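Local coordinates for matrix protein VP40 (Lake Victoria marburgvirus, PDB 5B0V) that drives the assembly and budding of virus particles at the host plasma membrane and counters the host interferon response, at residues A[99-103]-A[147-151]. Numbering follows the deposited sequence.
Sequences PLGIM and HPLRM
A single water bridges a beta bulge to the first turn of a helix: it donates to L100 O at 2.8 Å and accepts from M151 N at 2.9 Å, the one polar link between the two segments, with no direct hydrogen bond beside it. L100 and G101 form a classic bulge opposite F75, and its glycine, with phi of 140°, presents its CA, which has no side chain, to L149. L149 CD2 comes within 3.7 Å of G101 CA and also touches L100 O. With CG beside its backbone N and anti to the carbonyl carbon (chi1 -54°), L149 reaches across to the strand from the N-cap position. Farther along, M103, a selenomethionine extended through chi2 and bent at chi3 (72°), ends at H147 and P148. Its SE lies 3.7 Å from H147 CE1, approaching the imidazole obliquely, and rests against P148 CG. The ring is held in part by its own segment: L149 N donates in the ring plane to H147 ND1 at 3.1 Å, while P148 CD lies over the rim of one face. H147 NE2 bonds to T113 OG1, so both ring nitrogens have partners. L100 and L149 also pack on L117, and M103 and L149 on T113, so helix 110-119 packs against both segments where strand 91-104, at the edge of its sheet within this chain beside strand 72-83, meets the start of helix 150-154.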
loop_
_atom_site.group_PDB
_atom_site.type_symbol
_atom_site.label_atom_id
_atom_site.label_comp_id
_atom_site.label_asym_id
_atom_site.label_seq_id
_atom_site.Cartn_x
_atom_site.Cartn_y
_atom_site.Cartn_z
ATOM N N PRO A 99 -14.896 0.175 -9.376
ATOM C CA PRO A 99 -14.381 -1.190 -9.261
ATOM C C PRO A 99 -13.184 -1.395 -10.162
ATOM O O PRO A 99 -13.174 -0.883 -11.271
ATOM C CB PRO A 99 -15.540 -2.027 -9.767
ATOM C CG PRO A 99 -16.723 -1.223 -9.396
ATOM C CD PRO A 99 -16.346 0.206 -9.574
ATOM N N LEU A 100 -12.182 -2.119 -9.697
ATOM C CA LEU A 100 -11.024 -2.458 -10.529
ATOM C C LEU A 100 -10.915 -3.937 -10.789
ATOM O O LEU A 100 -10.124 -4.331 -11.621
ATOM C CB LEU A 100 -9.726 -2.062 -9.839
ATOM C CG LEU A 100 -9.616 -0.632 -9.310
ATOM C CD1 LEU A 100 -8.296 -0.524 -8.571
ATOM C CD2 LEU A 100 -9.687 0.384 -10.433
ATOM N N GLY A 101 -11.655 -4.755 -10.040
ATOM C CA GLY A 101 -11.611 -6.186 -10.215
ATOM C C GLY A 101 -11.648 -7.001 -8.947
ATOM O O GLY A 101 -11.421 -6.505 -7.842
ATOM N N ILE A 102 -11.899 -8.284 -9.137
ATOM C CA ILE A 102 -11.790 -9.263 -8.078
ATOM C C ILE A 102 -10.659 -10.220 -8.401
ATOM O O ILE A 102 -10.604 -10.733 -9.489
ATOM C CB ILE A 102 -13.092 -10.032 -7.971
ATOM C CG1 ILE A 102 -14.198 -9.055 -7.588
ATOM C CG2 ILE A 102 -12.947 -11.169 -6.974
ATOM C CD1 ILE A 102 -15.538 -9.701 -7.463
HETATM N N MSE A 103 -9.777 -10.483 -7.447
HETATM C CA MSE A 103 -8.619 -11.365 -7.670
HETATM C C MSE A 103 -8.409 -12.304 -6.517
HETATM O O MSE A 103 -8.658 -11.976 -5.364
HETATM C CB MSE A 103 -7.344 -10.538 -7.810
HETATM C CG MSE A 103 -6.188 -11.282 -8.479
HETATM SE SE MSE A 103 -4.601 -10.122 -8.374
HETATM C CE MSE A 103 -4.390 -10.397 -6.442
ATOM N N HIS A 147 -0.993 -8.767 -15.607
ATOM C CA HIS A 147 -1.634 -8.635 -14.322
ATOM C C HIS A 147 -3.137 -8.762 -14.458
ATOM O O HIS A 147 -3.717 -8.143 -15.324
ATOM C CB HIS A 147 -1.299 -7.322 -13.633
ATOM C CG HIS A 147 -1.566 -7.385 -12.171
ATOM N ND1 HIS A 147 -2.839 -7.457 -11.655
ATOM C CD2 HIS A 147 -0.731 -7.520 -11.119
ATOM C CE1 HIS A 147 -2.783 -7.582 -10.346
ATOM N NE2 HIS A 147 -1.513 -7.608 -9.993
ATOM N N PRO A 148 -3.765 -9.573 -13.601
ATOM C CA PRO A 148 -5.215 -9.790 -13.645
ATOM C C PRO A 148 -6.037 -8.513 -13.676
ATOM O O PRO A 148 -6.964 -8.430 -14.449
ATOM C CB PRO A 148 -5.512 -10.561 -12.357
ATOM C CG PRO A 148 -4.252 -11.247 -12.047
ATOM C CD PRO A 148 -3.111 -10.452 -12.629
ATOM N N LEU A 149 -5.731 -7.570 -12.808
ATOM C CA LEU A 149 -6.423 -6.280 -12.764
ATOM C C LEU A 149 -5.986 -5.353 -13.890
ATOM O O LEU A 149 -4.785 -5.085 -14.084
ATOM C CB LEU A 149 -6.176 -5.577 -11.429
ATOM C CG LEU A 149 -6.513 -6.388 -10.183
ATOM C CD1 LEU A 149 -6.074 -5.624 -8.953
ATOM C CD2 LEU A 149 -7.985 -6.724 -10.103
ATOM N N ARG A 150 -6.974 -4.837 -14.610
ATOM C CA ARG A 150 -6.678 -4.013 -15.772
ATOM C C ARG A 150 -5.831 -2.780 -15.404
ATOM O O ARG A 150 -4.890 -2.444 -16.121
ATOM C CB ARG A 150 -7.968 -3.578 -16.483
ATOM C CG ARG A 150 -7.678 -2.902 -17.803
ATOM C CD ARG A 150 -8.904 -2.303 -18.465
ATOM N NE ARG A 150 -8.497 -1.232 -19.379
ATOM C CZ ARG A 150 -8.021 -1.413 -20.610
ATOM N NH1 ARG A 150 -7.892 -2.630 -21.117
ATOM N NH2 ARG A 150 -7.648 -0.368 -21.342
HETATM N N MSE A 151 -6.159 -2.123 -14.294
HETATM C CA MSE A 151 -5.446 -0.914 -13.895
HETATM C C MSE A 151 -3.944 -1.100 -13.850
HETATM O O MSE A 151 -3.210 -0.254 -14.335
HETATM C CB MSE A 151 -5.973 -0.448 -12.548
HETATM C CG MSE A 151 -5.341 0.835 -12.044
HETATM SE SE MSE A 151 -6.198 2.445 -12.781
HETATM C CE MSE A 151 -4.854 2.624 -14.149
HETATM O O HOH W 1 -8.734 -2.298 -12.932
#